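Local coordinates for uncharacterized protein Q99UF4 (Staphylococcus aureus, PDB 3B2N) that probably regulates transcription as a DNA-binding response regulator of the LuxR family, its receiver domain taking up a phosphoryl signal, at residues N77-I82 against D99-V104; L6-D11 against V52-I57. One frame throughout, in Å; residues are numbered along the deposited sequence.

Contact 1: N77-I82 against D99-V104; sequences NIKVII and DVDAYV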
ATOM      1  N   ASN A  77      -6.404   6.510  10.880  1.00 37.55           N
ATOM      2  CA  ASN A  77      -5.721   5.472  11.620  1.00 38.94           C
ATOM      3  C   ASN A  77      -5.341   4.265  10.717  1.00 37.69           C
ATOM      4  O   ASN A  77      -5.920   3.181  10.803  1.00 37.67           O
ATOM      5  CB  ASN A  77      -6.619   5.034  12.775  1.00 41.09           C
ATOM      6  CG  ASN A  77      -5.904   4.178  13.754  1.00 51.33           C
ATOM      7  OD1 ASN A  77      -4.708   4.347  13.974  1.00 51.97           O
ATOM      8  ND2 ASN A  77      -6.619   3.239  14.353  1.00 47.22           N
ATOM      9  N   ILE A  78      -4.367   4.477   9.848  1.00 35.64           N
ATOM     10  CA  ILE A  78      -4.086   3.538   8.761  1.00 35.35           C
ATOM     11  C   ILE A  78      -2.592   3.474   8.581  1.00 33.37           C
ATOM     12  O   ILE A  78      -1.968   4.519   8.431  1.00 32.76           O
ATOM     13  CB  ILE A  78      -4.725   3.964   7.396  1.00 35.35           C
ATOM     14  CG1 ILE A  78      -6.224   4.222   7.572  1.00 41.89           C
ATOM     15  CG2 ILE A  78      -4.443   2.845   6.259  1.00 30.87           C
ATOM     16  CD1 ILE A  78      -7.024   4.462   6.263  1.00 35.03           C
ATOM     17  N   LYS A  79      -2.035   2.260   8.616  1.00 33.27           N
ATOM     18  CA  LYS A  79      -0.622   2.044   8.279  1.00 32.72           C
ATOM     19  C   LYS A  79      -0.461   2.034   6.751  1.00 31.63           C
ATOM     20  O   LYS A  79      -1.319   1.497   6.013  1.00 30.37           O
ATOM     21  CB  LYS A  79      -0.098   0.751   8.900  1.00 34.55           C
ATOM     22  CG  LYS A  79      -0.333   0.610  10.413  1.00 34.88           C
ATOM     23  CD  LYS A  79       0.438   1.656  11.128  1.00 42.23           C
ATOM     24  CE  LYS A  79       0.511   1.359  12.621  1.00 41.82           C
ATOM     25  NZ  LYS A  79       1.102   2.555  13.262  1.00 51.42           N
ATOM     26  N   VAL A  80       0.596   2.661   6.252  1.00 30.86           N
ATOM     27  CA  VAL A  80       0.694   2.800   4.799  1.00 32.77           C
ATOM     28  C   VAL A  80       2.042   2.279   4.359  1.00 32.57           C
ATOM     29  O   VAL A  80       3.097   2.783   4.813  1.00 32.70           O
ATOM     30  CB  VAL A  80       0.535   4.295   4.314  1.00 34.00           C
ATOM     31  CG1 VAL A  80       0.699   4.376   2.812  1.00 30.66           C
ATOM     32  CG2 VAL A  80      -0.792   4.943   4.794  1.00 28.12           C
ATOM     33  N   ILE A  81       2.014   1.312   3.448  1.00 30.52           N
ATOM     34  CA  ILE A  81       3.237   0.791   2.862  1.00 29.97           C
ATOM     35  C   ILE A  81       3.234   1.098   1.365  1.00 30.54           C
ATOM     36  O   ILE A  81       2.297   0.709   0.663  1.00 32.32           O
ATOM     37  CB  ILE A  81       3.328  -0.723   3.111  1.00 32.56           C
ATOM     38  CG1 ILE A  81       3.451  -0.931   4.639  1.00 35.65           C
ATOM     39  CG2 ILE A  81       4.546  -1.303   2.319  1.00 29.82           C
ATOM     40  CD1 ILE A  81       2.769  -2.092   5.151  1.00 44.65           C
ATOM     41  N   ILE A  82       4.259   1.802   0.897  1.00 28.44           N
ATOM     42  CA  ILE A  82       4.480   1.971  -0.512  1.00 30.05           C
ATOM     43  C   ILE A  82       5.334   0.817  -1.038  1.00 32.76           C
ATOM     44  O   ILE A  82       6.305   0.419  -0.401  1.00 31.55           O
ATOM     45  CB  ILE A  82       5.106   3.321  -0.801  1.00 33.32           C
ATOM     46  CG1 ILE A  82       4.136   4.430  -0.346  1.00 33.42           C
ATOM     47  CG2 ILE A  82       5.611   3.442  -2.252  1.00 33.61           C
ATOM     48  CD1 ILE A  82       3.975   5.558  -1.247  1.00 43.70           C
ATOM     49  N   ASP A  99       5.484  10.811   5.835  1.00 29.21           N
ATOM     50  CA  ASP A  99       5.267   9.897   6.950  1.00 31.69           C
ATOM     51  C   ASP A  99       4.753   8.478   6.553  1.00 33.35           C
ATOM     52  O   ASP A  99       3.830   7.908   7.200  1.00 34.45           O
ATOM     53  CB  ASP A  99       4.330  10.550   7.970  1.00 32.19           C
ATOM     54  CG  ASP A  99       4.227   9.758   9.266  1.00 44.63           C
ATOM     55  OD1 ASP A  99       3.146   9.808   9.897  1.00 36.54           O
ATOM     56  OD2 ASP A  99       5.214   9.073   9.640  1.00 35.02           O
ATOM     57  N   VAL A 100       5.352   7.904   5.513  1.00 31.60           N
ATOM     58  CA  VAL A 100       5.025   6.531   5.087  1.00 31.39           C
ATOM     59  C   VAL A 100       5.449   5.564   6.221  1.00 32.32           C
ATOM     60  O   VAL A 100       6.427   5.822   6.906  1.00 31.89           O
ATOM     61  CB  VAL A 100       5.740   6.162   3.749  1.00 30.85           C
ATOM     62  CG1 VAL A 100       7.228   5.896   3.980  1.00 25.39           C
ATOM     63  CG2 VAL A 100       5.012   4.968   3.028  1.00 26.81           C
ATOM     64  N   ASP A 101       4.723   4.473   6.443  1.00 30.68           N
ATOM     65  CA  ASP A 101       5.190   3.538   7.471  1.00 32.08           C
ATOM     66  C   ASP A 101       6.308   2.614   6.978  1.00 32.24           C
ATOM     67  O   ASP A 101       7.231   2.285   7.741  1.00 30.65           O
ATOM     68  CB  ASP A 101       4.021   2.750   8.041  1.00 32.99           C
ATOM     69  CG  ASP A 101       3.048   3.655   8.745  1.00 33.63           C
ATOM     70  OD1 ASP A 101       3.480   4.281   9.710  1.00 33.49           O
ATOM     71  OD2 ASP A 101       1.904   3.813   8.293  1.00 35.88           O
ATOM     72  N   ALA A 102       6.245   2.213   5.711  1.00 31.24           N
ATOM     73  CA  ALA A 102       7.348   1.465   5.136  1.00 30.90           C
ATOM     74  C   ALA A 102       7.432   1.706   3.631  1.00 31.87           C
ATOM     75  O   ALA A 102       6.421   1.935   2.965  1.00 32.70           O
ATOM     76  CB  ALA A 102       7.232  -0.044   5.459  1.00 29.16           C
ATOM     77  N   TYR A 103       8.647   1.658   3.091  1.00 31.20           N
ATOM     78  CA  TYR A 103       8.860   1.817   1.664  1.00 31.51           C
ATOM     79  C   TYR A 103       9.506   0.507   1.198  1.00 31.90           C
ATOM     80  O   TYR A 103      10.596   0.181   1.610  1.00 31.03           O
ATOM     81  CB  TYR A 103       9.820   2.973   1.449  1.00 31.26           C
ATOM     82  CG  TYR A 103       9.940   3.449   0.019  1.00 39.95           C
ATOM     83  CD1 TYR A 103       9.060   4.411  -0.496  1.00 35.35           C
ATOM     84  CD2 TYR A 103      10.957   2.977  -0.813  1.00 38.72           C
ATOM     85  CE1 TYR A 103       9.194   4.892  -1.799  1.00 35.93           C
ATOM     86  CE2 TYR A 103      11.077   3.433  -2.120  1.00 35.04           C
ATOM     87  CZ  TYR A 103      10.194   4.376  -2.592  1.00 36.88           C
ATOM     88  OH  TYR A 103      10.328   4.841  -3.845  1.00 40.35           O
ATOM     89  N   VAL A 104       8.835  -0.251   0.355  1.00 31.79           N
ATOM     90  CA  VAL A 104       9.346  -1.563  -0.025  1.00 32.35           C
ATOM     91  C   VAL A 104       9.571  -1.628  -1.533  1.00 34.10           C
ATOM     92  O   VAL A 104       8.642  -1.370  -2.336  1.00 34.12           O
ATOM     93  CB  VAL A 104       8.356  -2.658   0.434  1.00 32.76           C
ATOM     94  CG1 VAL A 104       8.779  -4.067  -0.064  1.00 28.70           C
ATOM     95  CG2 VAL A 104       8.268  -2.641   1.956  1.00 30.06           C
TER
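D101 and V80 exchange bonds in both directions where the edge strand of a parallel sheet begins, a compact example of a side chain taking the place of a backbone acceptor. V80 N donates to D101 OD2 at 2.7 Å, and the oxygen receives it on the lone pair that faces away from the other carboxylate oxygen. In return V80 O accepts D101 N at 2.9 Å and, more weakly, A102 N. D101 leaves the backbone toward 77-82, with CG beside its own N (chi1 -64°), and OD2 is shared with R72 through a salt bridge. The K79 chain crosses D101 at about a right angle, CD lying 3.9 Å from OD2, while its ammonium is not in contact with the carboxylate.

Beyond this junction the pairing is regular. I82 N meets A102 O at 3.0 Å, and V104 N closes on I82 O at 2.7 Å in a nearly straight bond (167°).

Apolar side chains meet on both faces. On the face of I82 and Y103, I82 CG1 approaches V100 CG2 at 3.5 Å with the two side chains crossed, and I82 CG2 meets Y103 CE1 obliquely at 3.9 Å; L65 and L68 of helix 64-73 cover I82 and V100, and the Y103 ring stands edge-to-face with F92. On the opposite face I81 CG1 touches A102 CB, and I81 CG2 touches V104 CG2 at 4.0 Å, the isoleucine and valine lying side by side; I117 and T116 of helix 110-121 lie against I81 and A102.

The contact thus joins the two strands of a beta-alpha-beta unit around helix 89-97. Bonds from a peptide N-H and a guanidinium to OD2 would be expected to favour the ionised carboxylate of D101, and both tie the start of strand 102-105 to its neighbouring strand and helix 64-73.

Contact 2: L6-D11 against V52-I57; sequences LIIAED and VVILDI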
ATOM      1  N   LEU A   6      -6.693  -5.085   4.800  1.00 32.94           N
ATOM      2  CA  LEU A   6      -5.827  -4.460   3.851  1.00 33.42           C
ATOM      3  C   LEU A   6      -6.612  -4.023   2.626  1.00 32.30           C
ATOM      4  O   LEU A   6      -7.515  -4.736   2.175  1.00 32.63           O
ATOM      5  CB  LEU A   6      -4.819  -5.491   3.313  1.00 35.67           C
ATOM      6  CG  LEU A   6      -3.354  -5.517   3.678  1.00 60.00           C
ATOM      7  CD1 LEU A   6      -3.281  -5.885   5.124  1.00 46.59           C
ATOM      8  CD2 LEU A   6      -2.688  -6.602   2.850  1.00 48.21           C
ATOM      9  N   ILE A   7      -6.199  -2.909   2.039  1.00 28.77           N
ATOM     10  CA  ILE A   7      -6.569  -2.586   0.677  1.00 27.41           C
ATOM     11  C   ILE A   7      -5.264  -2.529  -0.126  1.00 27.66           C
ATOM     12  O   ILE A   7      -4.233  -2.055   0.370  1.00 28.36           O
ATOM     13  CB  ILE A   7      -7.384  -1.235   0.597  1.00 25.60           C
ATOM     14  CG1 ILE A   7      -8.774  -1.426   1.221  1.00 26.66           C
ATOM     15  CG2 ILE A   7      -7.438  -0.709  -0.902  1.00 25.44           C
ATOM     16  CD1 ILE A   7      -9.691  -0.183   1.312  1.00 30.60           C
ATOM     17  N   ILE A   8      -5.306  -2.989  -1.376  1.00 27.93           N
ATOM     18  CA  ILE A   8      -4.114  -3.026  -2.209  1.00 28.60           C
ATOM     19  C   ILE A   8      -4.361  -2.218  -3.434  1.00 30.16           C
ATOM     20  O   ILE A   8      -5.352  -2.452  -4.146  1.00 30.57           O
ATOM     21  CB  ILE A   8      -3.730  -4.443  -2.648  1.00 29.75           C
ATOM     22  CG1 ILE A   8      -3.452  -5.289  -1.389  1.00 34.77           C
ATOM     23  CG2 ILE A   8      -2.474  -4.366  -3.651  1.00 26.07           C
ATOM     24  CD1 ILE A   8      -3.304  -6.766  -1.660  1.00 31.86           C
ATOM     25  N   ALA A   9      -3.514  -1.223  -3.669  1.00 29.61           N
ATOM     26  CA  ALA A   9      -3.705  -0.463  -4.907  1.00 28.47           C
ATOM     27  C   ALA A   9      -2.397  -0.663  -5.685  1.00 29.29           C
ATOM     28  O   ALA A   9      -1.315  -0.246  -5.229  1.00 30.48           O
ATOM     29  CB  ALA A   9      -3.958   1.043  -4.598  1.00 25.48           C
ATOM     30  N   GLU A  10      -2.478  -1.280  -6.848  1.00 30.23           N
ATOM     31  CA  GLU A  10      -1.296  -1.582  -7.637  1.00 31.01           C
ATOM     32  C   GLU A  10      -1.581  -1.484  -9.155  1.00 32.49           C
ATOM     33  O   GLU A  10      -2.602  -1.985  -9.666  1.00 34.42           O
ATOM     34  CB  GLU A  10      -0.738  -2.967  -7.228  1.00 29.53           C
ATOM     35  CG  GLU A  10       0.078  -3.716  -8.352  1.00 27.68           C
ATOM     36  CD  GLU A  10       1.417  -3.011  -8.683  1.00 34.78           C
ATOM     37  OE1 GLU A  10       2.097  -2.501  -7.751  1.00 32.69           O
ATOM     38  OE2 GLU A  10       1.766  -2.923  -9.882  1.00 30.27           O
ATOM     39  N   ASP A  11      -0.685  -0.828  -9.877  1.00 31.19           N
ATOM     40  CA  ASP A  11      -0.973  -0.516 -11.265  1.00 30.29           C
ATOM     41  C   ASP A  11      -1.019  -1.784 -12.107  1.00 30.12           C
ATOM     42  O   ASP A  11      -1.836  -1.912 -12.966  1.00 30.15           O
ATOM     43  CB  ASP A  11       0.105   0.409 -11.819  1.00 31.52           C
ATOM     44  CG  ASP A  11      -0.220   0.876 -13.225  1.00 36.77           C
ATOM     45  OD1 ASP A  11       0.480   0.463 -14.145  1.00 39.71           O
ATOM     46  OD2 ASP A  11      -1.231   1.578 -13.430  1.00 40.25           O
ATOM     47  N   VAL A  52      -4.396  -1.359   7.181  1.00 30.35           N
ATOM     48  CA  VAL A  52      -3.154  -1.178   6.444  1.00 31.02           C
ATOM     49  C   VAL A  52      -3.510  -1.012   4.976  1.00 32.77           C
ATOM     50  O   VAL A  52      -4.469  -1.650   4.461  1.00 32.77           O
ATOM     51  CB  VAL A  52      -2.229  -2.479   6.527  1.00 29.53           C
ATOM     52  CG1 VAL A  52      -0.956  -2.318   5.685  1.00 30.81           C
ATOM     53  CG2 VAL A  52      -1.885  -2.870   7.973  1.00 29.91           C
ATOM     54  N   VAL A  53      -2.738  -0.178   4.292  1.00 31.10           N
ATOM     55  CA  VAL A  53      -2.839  -0.125   2.832  1.00 30.05           C
ATOM     56  C   VAL A  53      -1.480  -0.344   2.181  1.00 29.68           C
ATOM     57  O   VAL A  53      -0.421   0.083   2.707  1.00 29.20           O
ATOM     58  CB  VAL A  53      -3.511   1.176   2.274  1.00 29.72           C
ATOM     59  CG1 VAL A  53      -4.971   1.262   2.704  1.00 37.09           C
ATOM     60  CG2 VAL A  53      -2.769   2.470   2.725  1.00 34.77           C
ATOM     61  N   ILE A  54      -1.523  -0.988   1.011  1.00 27.79           N
ATOM     62  CA  ILE A  54      -0.348  -1.174   0.169  1.00 29.34           C
ATOM     63  C   ILE A  54      -0.573  -0.354  -1.104  1.00 32.03           C
ATOM     64  O   ILE A  54      -1.610  -0.535  -1.782  1.00 31.64           O
ATOM     65  CB  ILE A  54      -0.176  -2.665  -0.130  1.00 31.43           C
ATOM     66  CG1 ILE A  54      -0.099  -3.411   1.215  1.00 40.57           C
ATOM     67  CG2 ILE A  54       1.062  -2.931  -0.845  1.00 40.18           C
ATOM     68  CD1 ILE A  54       0.055  -4.902   1.030  1.00 48.94           C
ATOM     69  N   LEU A  55       0.388   0.520  -1.419  1.00 28.24           N
ATOM     70  CA  LEU A  55       0.183   1.496  -2.472  1.00 30.86           C
ATOM     71  C   LEU A  55       1.383   1.467  -3.408  1.00 32.39           C
ATOM     72  O   LEU A  55       2.547   1.607  -2.958  1.00 30.00           O
ATOM     73  CB  LEU A  55       0.088   2.913  -1.850  1.00 29.68           C
ATOM     74  CG  LEU A  55      -1.205   3.619  -1.437  1.00 53.16           C
ATOM     75  CD1 LEU A  55      -2.356   2.716  -1.194  1.00 38.40           C
ATOM     76  CD2 LEU A  55      -0.969   4.501  -0.252  1.00 31.27           C
ATOM     77  N   ASP A  56       1.102   1.265  -4.688  1.00 32.63           N
ATOM     78  CA  ASP A  56       2.082   1.499  -5.756  1.00 32.90           C
ATOM     79  C   ASP A  56       2.215   3.044  -5.885  1.00 34.61           C
ATOM     80  O   ASP A  56       1.352   3.765  -5.414  1.00 35.52           O
ATOM     81  CB  ASP A  56       1.527   0.843  -7.047  1.00 32.12           C
ATOM     82  CG  ASP A  56       2.483   0.874  -8.221  1.00 35.55           C
ATOM     83  OD1 ASP A  56       3.719   1.144  -8.055  1.00 39.47           O
ATOM     84  OD2 ASP A  56       1.976   0.650  -9.343  1.00 37.25           O
ATOM     85  N   ILE A  57       3.295   3.552  -6.478  1.00 34.71           N
ATOM     86  CA  ILE A  57       3.419   5.004  -6.664  1.00 34.71           C
ATOM     87  C   ILE A  57       2.714   5.451  -7.919  1.00 36.27           C
ATOM     88  O   ILE A  57       1.729   6.151  -7.868  1.00 38.25           O
ATOM     89  CB  ILE A  57       4.850   5.469  -6.737  1.00 34.19           C
ATOM     90  CG1 ILE A  57       5.569   5.131  -5.435  1.00 41.04           C
ATOM     91  CG2 ILE A  57       4.891   7.015  -7.047  1.00 38.83           C
ATOM     92  CD1 ILE A  57       6.974   5.741  -5.289  1.00 32.22           C
TER
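The acidic site of a receiver domain, where E10 and D11 meet D56, lies at the C-terminal ends of two interior parallel strands, 4-9 and 52-55. The backbones alternate donors and acceptors: I7 N to V52 O, I54 N to I7 O, A9 N to I54 O at 2.8 Å in an almost straight bond (174°), and D56 N to A9 O at 2.9 Å. On the face bearing L6, I8 and I54, L6 CD1 rests beside V52 CB, and L6 CD2 reaches I54 CD1 at 3.7 Å, with I23 of helix 13-26 packed on L6, I8 and I54. On the other face A9 CB meets L55 CD1 at 4.1 Å.

At the strand ends, D56 holds CG anti to its backbone N (chi1 -174°), and OD2 accepts D11 N at 3.1 Å on its anti side, slightly out of the carboxylate plane. E10 OE1 comes within 3.5 Å of D56 OD2, their planes only 19° apart; K106 forms a salt bridge with OE1, and Q12 N binds OE2. The close carboxylates of E10 and D56, with D11 next to them and K106 bridging to E10, are consistent with the family's phosphorylation site, in which an aspartate at the position of D56 accepts the phosphoryl group.

The two contacts are seams of one five-stranded parallel sheet, with the pairing of strands 52-55 and 79-84 between them; their centres are about 10 Å apart. In that pairing K79 O lies 2.8 Å from V53 N and I81 N 2.8 Å from V53 O, both probable hydrogen bonds. Side chains continue the link, with V80 CG1 against L55 CD2 at 3.5 Å and I82 CG2 against I57 CG1 at 3.6 Å. Contact 2 carries the probable phosphorylation site, and strand 102-105 of contact 1 leads directly into K106, which reaches back to E10. The sodium ion, bound at K24 and G27, is about 10 Å from the L6 side chain.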